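Side-chain contacts in glucuronan lyase A (Trichoderma reesei, PDB 2ZZJ), which binds a calcium ion on a beta-jelly-roll scaffold and probably cleaves the beta-1,4-linked polyuronate glucuronan within the chain as a lyase: residues Y167-F172 with V177-N182; S109-I114 with Y120-N125; Q42-G47 with G208-T213; Q85-A90 with G215-W220. All blocks are in the same frame, centred on the assembly; numbering follows the deposited sequence.

Contact 1 of 4, residues Y167-F172 with V177-N182; sequences YFKIWF and VHEEYN
Lys169 and Tyr181 show how an antiparallel hairpin can carry different polar networks on its two faces. The aliphatic part of Lys169 runs alongside Glu179, with CG 3.8 Å from Glu179 CB, and its NZ makes a weak hydrogen bond to Tyr181 OH, its stronger partner being Gln157. Tyr181 OH donates to Glu179 OE2 at 2.8 Å, in the plane of the phenol ring, and Glu179 OE2 also has a salt bridge to Lys176. On the other face, His178 has CG anti to its N (chi1 -170°), whereas Glu180 holds CG between N and carbonyl carbon (69°), which lets the carboxylate meet the imidazole. His178 NE2 gives Glu180 OE2 a nearly straight bond of 2.7 Å in the imidazole plane, while His178 CD2 lies at the edge of the Phe168 ring, 3.9 Å from Phe168 CD2. Ile170 O accepts from both Val177 N (2.9 Å) and His178 N (3.1 Å), the sign of a classic beta bulge. Strand 152-160 pairs with the far side of strand 166-172, and the face bearing Phe168, Ile170 and His178 packs on strands 118-126 and 135-145 of the second sheet.

Contact 2 of 4, residues S109-I114 with Y120-N125; sequences STMIWI and YSRYVN
Ser109 meets Arg122 through its carbonyl: Arg122 NE points almost straight at Ser109 O, 2.9 Å away and in the guanidinium plane, with a weaker bond from NH1 beside it. These bonds help to set how the guanidinium is turned. At Thr110, OG1 donates to a lone pair of Arg122 O at 2.8 Å. The same hydroxyl accepts from a water that in turn takes the N-H of Val124 (water oxygen to Val124 N 3.0 Å), so a side chain and a water link the strands where the chain turns a corner at Thr110. Met111 runs side by side with Arg122 and sets SD over the centre of one guanidinium face, 3.6 Å from Arg122 CZ; Met111 O accepts from Ser121 OG at 2.7 Å, the donor lying above the carbonyl plane, 37° out of it. The motif is a beta hairpin, strands 106-115 and 118-126, in one of the two sheets of the jelly roll. Ile112 follows on the opposite face from Met111, its CG1 resting against Ser121 OG. Trp113 pairs with Tyr120 by two good backbone bonds, the shorter being Tyr120 N to Trp113 O at 2.8 Å. With CG between N and carbonyl carbon (chi1 68°), the indole folds back over the partner strand: Tyr120 CB makes a CH-pi contact 3.5 Å from the centroid of the five-membered ring of Trp113, and the phenol ring leans past at 41° to it. The six-membered ring reaches on to Arg122 CD, and Trp113 NE1 is hydrogen-bonded to Gln115.

Contact 3 of 4, residues Q42-G47 with G208-T213; sequences QTYTPG and GHMTGT
The backbones stay well apart, with the CA atoms of Tyr44 and Met210 at 7.5 Å, and neither segment offers the other a ladder. Side chains bridge the distance, an example of an aromatic ring serving as a platform. Tyr44 has CG anti to its backbone N (chi1 -175°), which carries the ring out toward the loop 208-213. Met210 CB then sits almost exactly on the ring normal, 3.7 Å from the Tyr44 centroid, a CH-pi contact over the face. With chi2 extended, Met210 SD lies oblique to the ring as a Met-aromatic contact, 3.9 Å from Tyr44 CB; the bend at chi3 (70°) then places Met210 CE 4.0 Å from Tyr44 CD2. At the far end of the phenol, Tyr44 OH touches His209 CA at 3.4 Å. A serine in place of Tyr44 would probably leave the Met210 side chain without its flat support and freer to turn, and open a gap between the two loops. The Tyr44 ring also meets Trp204 edge-to-face, so it lies beside helix 202-207, which Met210 touches as well. Tyr44 follows directly on strand 37-43, whose neighbour in the sheet is strand 216-227; Gln85 is hydrogen-bonded to His209 O and Thr211 N.

Contact 4 of 4, residues Q85-A90 with G215-W220; sequences QSYNIA and GFRQVW
Arg217 has CG beside its backbone N (chi1 -67°) and a chain bent at chi2 (-81°), which lays its guanidinium against Tyr87, itself with CG anti to the carbonyl carbon; the two flat groups meet from backbones whose CA atoms are 9.1 Å apart. It is a clear example of guanidinium-on-aromatic stacking: the planes are only 23° apart and the group centres 4.3 Å. The overlap lies at the hydroxyl end of the phenol, with Tyr87 CZ over the centre of the guanidinium, 3.6 Å from Arg217 CZ, while Arg217 CG touches the ring at Tyr87 CE1, 3.8 Å away. Although Arg217 NE comes within 3.4 Å of Tyr87 OH, the angle is too poor for a hydrogen bond; the hydroxyl bonds to Trp204 NE1 instead. The guanidinium is likewise fixed by backbone oxygens, NH1 by Gln81 O and NE by Gln214 O, and it forms a cation-pi pair with Trp80. A leucine here would probably leave Gln81 O and Gln214 O without these donors and strip Tyr87 of its stacked partner. Strands 86-95 and 216-227 belong to different sheets of the jelly roll, and the pair spans the space between them, beside helix 202-207, with Trp204 touching Arg217.

Overall arrangement
Along the chain, contact 2 closes before contact 1 opens, and both hairpins are nested inside the loops closed by contacts 3 and 4, whose segments alternate. Contacts 1 and 2 have centres 12 Å apart and lie in facing sheets; Phe168 packs on Ser121 and Thr110, and Tyr123 OH is hydrogen-bonded to Glu180. Contact 2 joins contact 4, about 15 Å off centre to centre, through backbone bonds of Ile112 with Ile89 and Ala90. Contacts 3 and 4, 12 Å apart, share the pairing of strands 37-43 and 216-227. Contacts 1 and 3, 33 Å apart, lie on opposite sides of the chain's centre. The hairpins help build the two sheets, contact 4 spans between them, and contact 3 holds a loop against the end of one.

Contact 1 of 4, residues Y167-F172 with V177-N182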
# COMPACT_ATOMS: atom_id res chain seq x y z
N TYR A 167 3.60 -7.95 15.58
CA TYR A 167 2.17 -7.84 15.63
C TYR A 167 1.71 -6.96 14.47
O TYR A 167 2.53 -6.25 13.87
CB TYR A 167 1.63 -7.33 16.97
CG TYR A 167 2.28 -6.09 17.54
CD1 TYR A 167 1.99 -4.81 17.05
CD2 TYR A 167 3.13 -6.20 18.65
CE1 TYR A 167 2.58 -3.69 17.61
CE2 TYR A 167 3.71 -5.08 19.22
CZ TYR A 167 3.43 -3.83 18.70
OH TYR A 167 4.02 -2.73 19.28
N PHE A 168 0.42 -7.00 14.17
CA PHE A 168 -0.10 -6.48 12.91
C PHE A 168 -1.53 -6.02 13.18
O PHE A 168 -2.44 -6.82 13.40
CB PHE A 168 -0.00 -7.59 11.86
CG PHE A 168 -0.45 -7.19 10.46
CD1 PHE A 168 0.43 -6.55 9.59
CD2 PHE A 168 -1.70 -7.56 9.99
CE1 PHE A 168 0.05 -6.22 8.27
CE2 PHE A 168 -2.09 -7.23 8.68
CZ PHE A 168 -1.22 -6.55 7.84
N LYS A 169 -1.70 -4.70 13.26
CA LYS A 169 -2.95 -4.10 13.69
C LYS A 169 -3.36 -3.06 12.66
O LYS A 169 -2.51 -2.33 12.17
CB LYS A 169 -2.75 -3.42 15.06
CG LYS A 169 -2.24 -4.41 16.11
CD LYS A 169 -1.79 -3.74 17.42
CE LYS A 169 -2.95 -3.09 18.15
NZ LYS A 169 -2.49 -2.53 19.49
N ILE A 170 -4.66 -3.01 12.34
CA ILE A 170 -5.20 -2.11 11.31
C ILE A 170 -6.51 -1.47 11.80
O ILE A 170 -7.39 -2.16 12.34
CB ILE A 170 -5.48 -2.86 9.99
CG1 ILE A 170 -4.21 -3.56 9.47
CG2 ILE A 170 -6.09 -1.90 8.91
CD1 ILE A 170 -4.39 -4.36 8.15
N TRP A 171 -6.64 -0.16 11.57
CA TRP A 171 -7.84 0.60 11.83
C TRP A 171 -8.36 1.11 10.49
O TRP A 171 -7.54 1.48 9.60
CB TRP A 171 -7.54 1.84 12.70
CG TRP A 171 -7.35 1.58 14.15
CD1 TRP A 171 -8.25 1.81 15.16
CD2 TRP A 171 -6.17 1.07 14.77
NE1 TRP A 171 -7.70 1.46 16.37
CE2 TRP A 171 -6.42 1.01 16.17
CE3 TRP A 171 -4.92 0.68 14.29
CZ2 TRP A 171 -5.47 0.57 17.08
CZ3 TRP A 171 -3.94 0.24 15.22
CH2 TRP A 171 -4.24 0.17 16.59
N PHE A 172 -9.68 1.15 10.34
CA PHE A 172 -10.32 1.68 9.12
C PHE A 172 -11.41 2.66 9.56
O PHE A 172 -12.29 2.29 10.37
CB PHE A 172 -10.92 0.55 8.29
CG PHE A 172 -11.49 1.00 6.97
CD1 PHE A 172 -10.66 1.17 5.85
CD2 PHE A 172 -12.86 1.24 6.83
CE1 PHE A 172 -11.21 1.60 4.62
CE2 PHE A 172 -13.41 1.65 5.63
CZ PHE A 172 -12.59 1.83 4.52
N VAL A 177 -10.11 -2.70 13.07
CA VAL A 177 -10.72 -3.78 12.26
C VAL A 177 -9.90 -5.05 12.23
O VAL A 177 -10.39 -6.08 11.78
CB VAL A 177 -11.08 -3.36 10.80
CG1 VAL A 177 -12.12 -2.26 10.81
CG2 VAL A 177 -9.82 -3.01 10.01
N HIS A 178 -8.66 -4.99 12.70
CA HIS A 178 -7.86 -6.18 12.73
C HIS A 178 -6.77 -6.05 13.76
O HIS A 178 -6.13 -5.02 13.85
CB HIS A 178 -7.23 -6.47 11.35
CG HIS A 178 -6.58 -7.81 11.26
ND1 HIS A 178 -7.31 -8.97 11.06
CD2 HIS A 178 -5.29 -8.20 11.35
CE1 HIS A 178 -6.48 -10.01 11.02
NE2 HIS A 178 -5.25 -9.57 11.21
N GLU A 179 -6.55 -7.09 14.55
CA GLU A 179 -5.34 -7.12 15.33
C GLU A 179 -4.93 -8.55 15.57
O GLU A 179 -5.78 -9.43 15.78
CB GLU A 179 -5.47 -6.30 16.62
CG GLU A 179 -5.67 -7.08 17.91
CD GLU A 179 -6.40 -6.28 18.96
OE1 GLU A 179 -7.59 -6.59 19.18
OE2 GLU A 179 -5.81 -5.35 19.54
N GLU A 180 -3.64 -8.79 15.46
CA GLU A 180 -3.10 -10.08 15.81
C GLU A 180 -1.70 -9.90 16.38
O GLU A 180 -0.98 -8.97 16.00
CB GLU A 180 -3.16 -11.06 14.63
CG GLU A 180 -2.24 -10.74 13.49
CD GLU A 180 -2.48 -11.67 12.31
OE1 GLU A 180 -2.00 -12.82 12.36
OE2 GLU A 180 -3.16 -11.27 11.35
N TYR A 181 -1.35 -10.79 17.32
CA TYR A 181 -0.11 -10.67 18.10
C TYR A 181 0.79 -11.89 17.97
O TYR A 181 0.36 -12.94 17.49
CB TYR A 181 -0.46 -10.43 19.57
CG TYR A 181 -1.14 -9.10 19.77
CD1 TYR A 181 -0.39 -7.94 19.98
CD2 TYR A 181 -2.52 -9.00 19.67
CE1 TYR A 181 -1.03 -6.70 20.13
CE2 TYR A 181 -3.16 -7.79 19.81
CZ TYR A 181 -2.41 -6.64 20.04
OH TYR A 181 -3.07 -5.43 20.18
N ASN A 182 2.03 -11.74 18.40
CA ASN A 182 2.97 -12.87 18.40
C ASN A 182 2.99 -13.58 17.05
O ASN A 182 2.79 -14.81 16.96
CB ASN A 182 2.62 -13.86 19.53
CG ASN A 182 2.53 -13.19 20.90
OD1 ASN A 182 3.43 -12.46 21.30
ND2 ASN A 182 1.43 -13.42 21.60

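Contact 2 of 4, residues S109-I114 with Y120-N125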
# COMPACT_ATOMS: atom_id res chain seq x y z
N SER A 109 6.40 -6.85 0.72
CA SER A 109 5.96 -7.58 1.90
C SER A 109 4.48 -7.31 2.16
O SER A 109 3.59 -7.94 1.55
CB SER A 109 6.83 -7.24 3.13
OG SER A 109 6.91 -5.85 3.41
N THR A 110 4.21 -6.41 3.09
CA THR A 110 2.83 -6.08 3.38
C THR A 110 2.27 -5.25 2.21
O THR A 110 2.96 -4.35 1.69
CB THR A 110 2.67 -5.38 4.75
OG1 THR A 110 2.66 -6.38 5.80
CG2 THR A 110 1.38 -4.59 4.84
N MET A 111 1.04 -5.57 1.82
CA MET A 111 0.34 -4.86 0.73
C MET A 111 -1.07 -4.59 1.18
O MET A 111 -1.65 -5.34 2.01
CB MET A 111 0.33 -5.67 -0.59
CG MET A 111 1.74 -5.96 -1.16
SD MET A 111 1.64 -7.09 -2.61
CE MET A 111 1.46 -5.88 -3.89
N ILE A 112 -1.64 -3.51 0.65
CA ILE A 112 -3.02 -3.18 0.95
C ILE A 112 -3.74 -3.01 -0.37
O ILE A 112 -3.27 -2.29 -1.25
CB ILE A 112 -3.12 -1.86 1.80
CG1 ILE A 112 -2.21 -1.97 3.05
CG2 ILE A 112 -4.63 -1.57 2.13
CD1 ILE A 112 -2.24 -0.80 4.02
N TRP A 113 -4.89 -3.68 -0.52
CA TRP A 113 -5.59 -3.63 -1.80
C TRP A 113 -7.09 -3.72 -1.66
O TRP A 113 -7.58 -4.01 -0.58
CB TRP A 113 -5.05 -4.68 -2.79
CG TRP A 113 -5.31 -6.17 -2.48
CD1 TRP A 113 -6.25 -6.98 -3.09
CD2 TRP A 113 -4.55 -7.04 -1.62
NE1 TRP A 113 -6.15 -8.27 -2.62
CE2 TRP A 113 -5.12 -8.34 -1.72
CE3 TRP A 113 -3.45 -6.84 -0.76
CZ2 TRP A 113 -4.62 -9.44 -1.01
CZ3 TRP A 113 -2.96 -7.93 -0.02
CH2 TRP A 113 -3.56 -9.22 -0.17
N ILE A 114 -7.78 -3.39 -2.75
CA ILE A 114 -9.25 -3.57 -2.91
C ILE A 114 -9.49 -4.83 -3.74
O ILE A 114 -8.90 -4.98 -4.80
CB ILE A 114 -9.91 -2.35 -3.67
CG1 ILE A 114 -9.51 -1.00 -3.04
CG2 ILE A 114 -11.43 -2.44 -3.63
CD1 ILE A 114 -9.94 -0.84 -1.60
N TYR A 120 -8.33 -5.65 1.62
CA TYR A 120 -7.49 -6.79 1.97
C TYR A 120 -6.10 -6.33 2.41
O TYR A 120 -5.60 -5.31 1.92
CB TYR A 120 -7.27 -7.62 0.71
CG TYR A 120 -8.34 -8.62 0.38
CD1 TYR A 120 -8.00 -9.95 0.13
CD2 TYR A 120 -9.69 -8.24 0.29
CE1 TYR A 120 -8.97 -10.90 -0.19
CE2 TYR A 120 -10.68 -9.20 -0.04
CZ TYR A 120 -10.29 -10.52 -0.27
OH TYR A 120 -11.26 -11.47 -0.60
N SER A 121 -5.42 -7.11 3.25
CA SER A 121 -4.00 -6.87 3.46
C SER A 121 -3.30 -8.19 3.64
O SER A 121 -3.95 -9.24 3.55
CB SER A 121 -3.71 -5.90 4.62
OG SER A 121 -2.33 -5.49 4.58
N ARG A 122 -2.00 -8.14 3.87
CA ARG A 122 -1.22 -9.36 4.09
C ARG A 122 0.07 -8.99 4.75
O ARG A 122 0.42 -7.82 4.79
CB ARG A 122 -0.89 -10.00 2.74
CG ARG A 122 0.08 -9.22 1.93
CD ARG A 122 0.32 -9.81 0.56
NE ARG A 122 1.69 -9.57 0.15
CZ ARG A 122 2.29 -10.15 -0.88
NH1 ARG A 122 3.54 -9.86 -1.18
NH2 ARG A 122 1.63 -11.04 -1.63
N TYR A 123 0.77 -9.98 5.30
CA TYR A 123 2.16 -9.82 5.63
C TYR A 123 2.87 -11.07 5.14
O TYR A 123 2.22 -12.09 4.85
CB TYR A 123 2.37 -9.61 7.14
CG TYR A 123 1.72 -10.65 8.04
CD1 TYR A 123 2.41 -11.81 8.44
CD2 TYR A 123 0.44 -10.47 8.51
CE1 TYR A 123 1.81 -12.78 9.29
CE2 TYR A 123 -0.17 -11.41 9.35
CZ TYR A 123 0.52 -12.57 9.74
OH TYR A 123 -0.12 -13.50 10.58
N VAL A 124 4.20 -10.98 5.05
CA VAL A 124 5.06 -12.04 4.55
C VAL A 124 6.09 -12.39 5.61
O VAL A 124 6.65 -11.50 6.25
CB VAL A 124 5.74 -11.60 3.23
CG1 VAL A 124 6.66 -12.66 2.68
CG2 VAL A 124 4.68 -11.29 2.18
N ASN A 125 6.34 -13.68 5.81
CA ASN A 125 7.44 -14.09 6.68
C ASN A 125 8.13 -15.32 6.09
O ASN A 125 7.62 -15.95 5.16
CB ASN A 125 6.96 -14.34 8.12
CG ASN A 125 5.88 -15.39 8.18
OD1 ASN A 125 5.97 -16.42 7.50
ND2 ASN A 125 4.87 -15.17 9.01
O HOH W 1 4.93 -8.19 5.75

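Contact 3 of 4, residues Q42-G47 with G208-T213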
# COMPACT_ATOMS: atom_id res chain seq x y z
N GLN A 42 -4.73 5.13 -13.53
CA GLN A 42 -4.14 4.13 -14.42
C GLN A 42 -5.13 3.78 -15.54
O GLN A 42 -6.35 3.86 -15.34
CB GLN A 42 -3.73 2.86 -13.68
CG GLN A 42 -2.28 2.91 -13.13
CD GLN A 42 -1.28 2.90 -14.30
OE1 GLN A 42 -1.63 2.50 -15.42
NE2 GLN A 42 -0.04 3.36 -14.05
N THR A 43 -4.61 3.42 -16.70
CA THR A 43 -5.45 3.18 -17.88
C THR A 43 -5.04 1.86 -18.50
O THR A 43 -3.86 1.65 -18.82
CB THR A 43 -5.31 4.32 -18.94
OG1 THR A 43 -5.70 5.57 -18.38
CG2 THR A 43 -6.18 4.03 -20.19
N TYR A 44 -6.00 0.96 -18.65
CA TYR A 44 -5.71 -0.35 -19.21
C TYR A 44 -5.44 -0.14 -20.71
O TYR A 44 -6.13 0.65 -21.34
CB TYR A 44 -6.90 -1.31 -19.03
CG TYR A 44 -6.59 -2.73 -19.49
CD1 TYR A 44 -5.66 -3.52 -18.81
CD2 TYR A 44 -7.21 -3.27 -20.63
CE1 TYR A 44 -5.35 -4.82 -19.25
CE2 TYR A 44 -6.91 -4.56 -21.08
CZ TYR A 44 -5.98 -5.32 -20.40
OH TYR A 44 -5.68 -6.60 -20.83
N THR A 45 -4.44 -0.85 -21.24
CA THR A 45 -4.05 -0.72 -22.67
C THR A 45 -3.82 -2.13 -23.22
O THR A 45 -2.79 -2.76 -22.95
CB THR A 45 -2.77 0.15 -22.88
OG1 THR A 45 -1.69 -0.44 -22.15
CG2 THR A 45 -2.96 1.59 -22.39
N PRO A 46 -4.82 -2.68 -23.93
CA PRO A 46 -4.66 -4.03 -24.47
C PRO A 46 -3.37 -4.13 -25.29
O PRO A 46 -2.97 -3.15 -25.95
CB PRO A 46 -5.90 -4.20 -25.36
CG PRO A 46 -6.93 -3.29 -24.76
CD PRO A 46 -6.13 -2.09 -24.28
N GLY A 47 -2.68 -5.25 -25.16
CA GLY A 47 -1.42 -5.48 -25.89
C GLY A 47 -0.19 -5.35 -25.02
O GLY A 47 0.75 -6.14 -25.15
N GLY A 208 -3.45 -11.26 -17.13
CA GLY A 208 -3.41 -11.22 -18.58
C GLY A 208 -4.60 -10.54 -19.23
O GLY A 208 -4.71 -10.53 -20.46
N HIS A 209 -5.49 -9.96 -18.42
CA HIS A 209 -6.68 -9.30 -18.93
C HIS A 209 -7.29 -8.47 -17.81
O HIS A 209 -6.94 -8.66 -16.64
CB HIS A 209 -7.74 -10.32 -19.40
CG HIS A 209 -8.23 -11.20 -18.30
ND1 HIS A 209 -7.52 -12.29 -17.85
CD2 HIS A 209 -9.33 -11.11 -17.51
CE1 HIS A 209 -8.17 -12.85 -16.84
NE2 HIS A 209 -9.27 -12.15 -16.61
N MET A 210 -8.22 -7.60 -18.20
CA MET A 210 -8.99 -6.79 -17.29
C MET A 210 -10.44 -7.29 -17.23
O MET A 210 -11.08 -7.49 -18.25
CB MET A 210 -8.98 -5.35 -17.77
CG MET A 210 -10.01 -4.50 -17.06
SD MET A 210 -10.22 -2.86 -17.75
CE MET A 210 -11.02 -3.19 -19.31
N THR A 211 -10.94 -7.46 -16.01
CA THR A 211 -12.35 -7.82 -15.76
C THR A 211 -13.18 -6.55 -15.70
O THR A 211 -12.85 -5.60 -14.98
CB THR A 211 -12.43 -8.59 -14.43
OG1 THR A 211 -11.55 -9.71 -14.50
CG2 THR A 211 -13.84 -9.08 -14.09
N GLY A 212 -14.30 -6.52 -16.43
CA GLY A 212 -15.17 -5.36 -16.44
C GLY A 212 -14.83 -4.33 -17.50
O GLY A 212 -14.07 -4.63 -18.43
N THR A 213 -15.39 -3.13 -17.36
CA THR A 213 -15.35 -2.13 -18.42
C THR A 213 -14.76 -0.79 -17.99
O THR A 213 -14.74 0.16 -18.76
CB THR A 213 -16.74 -1.92 -19.08
OG1 THR A 213 -17.69 -1.54 -18.09
CG2 THR A 213 -17.19 -3.21 -19.74

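Contact 4 of 4, residues Q85-A90 with G215-W220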
# COMPACT_ATOMS: atom_id res chain seq x y z
N GLN A 85 -10.99 -8.52 -9.33
CA GLN A 85 -9.53 -8.37 -9.47
C GLN A 85 -9.00 -7.50 -8.33
O GLN A 85 -9.78 -6.82 -7.66
CB GLN A 85 -9.15 -7.76 -10.81
CG GLN A 85 -9.30 -8.73 -11.99
CD GLN A 85 -8.82 -8.16 -13.30
OE1 GLN A 85 -9.23 -7.08 -13.72
NE2 GLN A 85 -7.99 -8.92 -14.01
N SER A 86 -7.69 -7.55 -8.11
CA SER A 86 -7.03 -6.65 -7.16
C SER A 86 -6.70 -5.32 -7.80
O SER A 86 -6.15 -5.29 -8.90
CB SER A 86 -5.73 -7.27 -6.66
OG SER A 86 -4.88 -6.28 -6.07
N TYR A 87 -6.99 -4.24 -7.09
CA TYR A 87 -6.40 -2.91 -7.34
C TYR A 87 -5.66 -2.56 -6.05
O TYR A 87 -6.28 -2.40 -5.01
CB TYR A 87 -7.44 -1.85 -7.72
CG TYR A 87 -8.11 -2.17 -9.05
CD1 TYR A 87 -7.54 -1.73 -10.24
CD2 TYR A 87 -9.27 -2.97 -9.11
CE1 TYR A 87 -8.13 -2.03 -11.47
CE2 TYR A 87 -9.87 -3.28 -10.34
CZ TYR A 87 -9.28 -2.81 -11.51
OH TYR A 87 -9.80 -3.10 -12.76
N ASN A 88 -4.34 -2.52 -6.13
CA ASN A 88 -3.52 -2.33 -4.95
C ASN A 88 -3.47 -0.84 -4.66
O ASN A 88 -3.40 -0.03 -5.59
CB ASN A 88 -2.11 -2.88 -5.20
CG ASN A 88 -1.38 -3.17 -3.90
OD1 ASN A 88 -1.59 -4.21 -3.26
ND2 ASN A 88 -0.51 -2.25 -3.51
N ILE A 89 -3.53 -0.47 -3.38
CA ILE A 89 -3.54 0.95 -3.02
C ILE A 89 -2.31 1.41 -2.18
O ILE A 89 -2.08 2.63 -2.08
CB ILE A 89 -4.85 1.41 -2.35
CG1 ILE A 89 -5.12 0.66 -1.02
CG2 ILE A 89 -6.08 1.24 -3.33
CD1 ILE A 89 -6.34 1.25 -0.22
N ALA A 90 -1.58 0.47 -1.56
CA ALA A 90 -0.34 0.80 -0.80
C ALA A 90 0.51 -0.46 -0.68
O ALA A 90 -0.02 -1.60 -0.71
CB ALA A 90 -0.69 1.32 0.60
N GLY A 215 -11.62 0.71 -17.64
CA GLY A 215 -10.18 0.67 -17.91
C GLY A 215 -9.45 1.92 -17.45
O GLY A 215 -8.21 1.94 -17.44
N PHE A 216 -10.20 2.95 -17.08
CA PHE A 216 -9.62 4.15 -16.52
C PHE A 216 -9.98 4.22 -15.04
O PHE A 216 -11.14 4.46 -14.68
CB PHE A 216 -10.14 5.39 -17.24
CG PHE A 216 -9.60 6.69 -16.70
CD1 PHE A 216 -8.23 6.95 -16.73
CD2 PHE A 216 -10.48 7.69 -16.22
CE1 PHE A 216 -7.71 8.19 -16.26
CE2 PHE A 216 -9.97 8.89 -15.75
CZ PHE A 216 -8.58 9.14 -15.76
N ARG A 217 -8.97 4.05 -14.20
CA ARG A 217 -9.19 3.91 -12.75
C ARG A 217 -8.59 5.09 -12.02
O ARG A 217 -7.49 5.50 -12.35
CB ARG A 217 -8.57 2.61 -12.26
CG ARG A 217 -9.24 1.32 -12.81
CD ARG A 217 -10.49 1.03 -11.97
NE ARG A 217 -11.30 -0.06 -12.54
CZ ARG A 217 -12.24 -0.72 -11.86
NH1 ARG A 217 -12.48 -0.42 -10.57
NH2 ARG A 217 -12.91 -1.71 -12.46
N GLN A 218 -9.29 5.62 -11.02
CA GLN A 218 -8.83 6.81 -10.27
C GLN A 218 -8.94 6.62 -8.75
O GLN A 218 -10.00 6.21 -8.25
CB GLN A 218 -9.62 8.05 -10.64
CG GLN A 218 -9.82 8.27 -12.16
CD GLN A 218 -10.74 9.40 -12.41
OE1 GLN A 218 -11.93 9.20 -12.68
NE2 GLN A 218 -10.22 10.60 -12.31
N VAL A 219 -7.86 6.96 -8.04
CA VAL A 219 -7.83 6.89 -6.57
C VAL A 219 -7.09 8.15 -6.09
O VAL A 219 -6.06 8.52 -6.69
CB VAL A 219 -7.10 5.63 -6.06
CG1 VAL A 219 -7.13 5.62 -4.47
CG2 VAL A 219 -7.75 4.34 -6.63
N TRP A 220 -7.63 8.82 -5.07
CA TRP A 220 -7.02 10.01 -4.48
C TRP A 220 -6.37 9.63 -3.14
O TRP A 220 -6.82 8.66 -2.49
CB TRP A 220 -8.07 11.08 -4.23
CG TRP A 220 -8.61 11.72 -5.48
CD1 TRP A 220 -8.32 12.98 -5.95
CD2 TRP A 220 -9.50 11.13 -6.42
NE1 TRP A 220 -9.03 13.22 -7.14
CE2 TRP A 220 -9.75 12.10 -7.43
CE3 TRP A 220 -10.12 9.89 -6.50
CZ2 TRP A 220 -10.57 11.83 -8.52
CZ3 TRP A 220 -10.98 9.64 -7.59
CH2 TRP A 220 -11.18 10.60 -8.57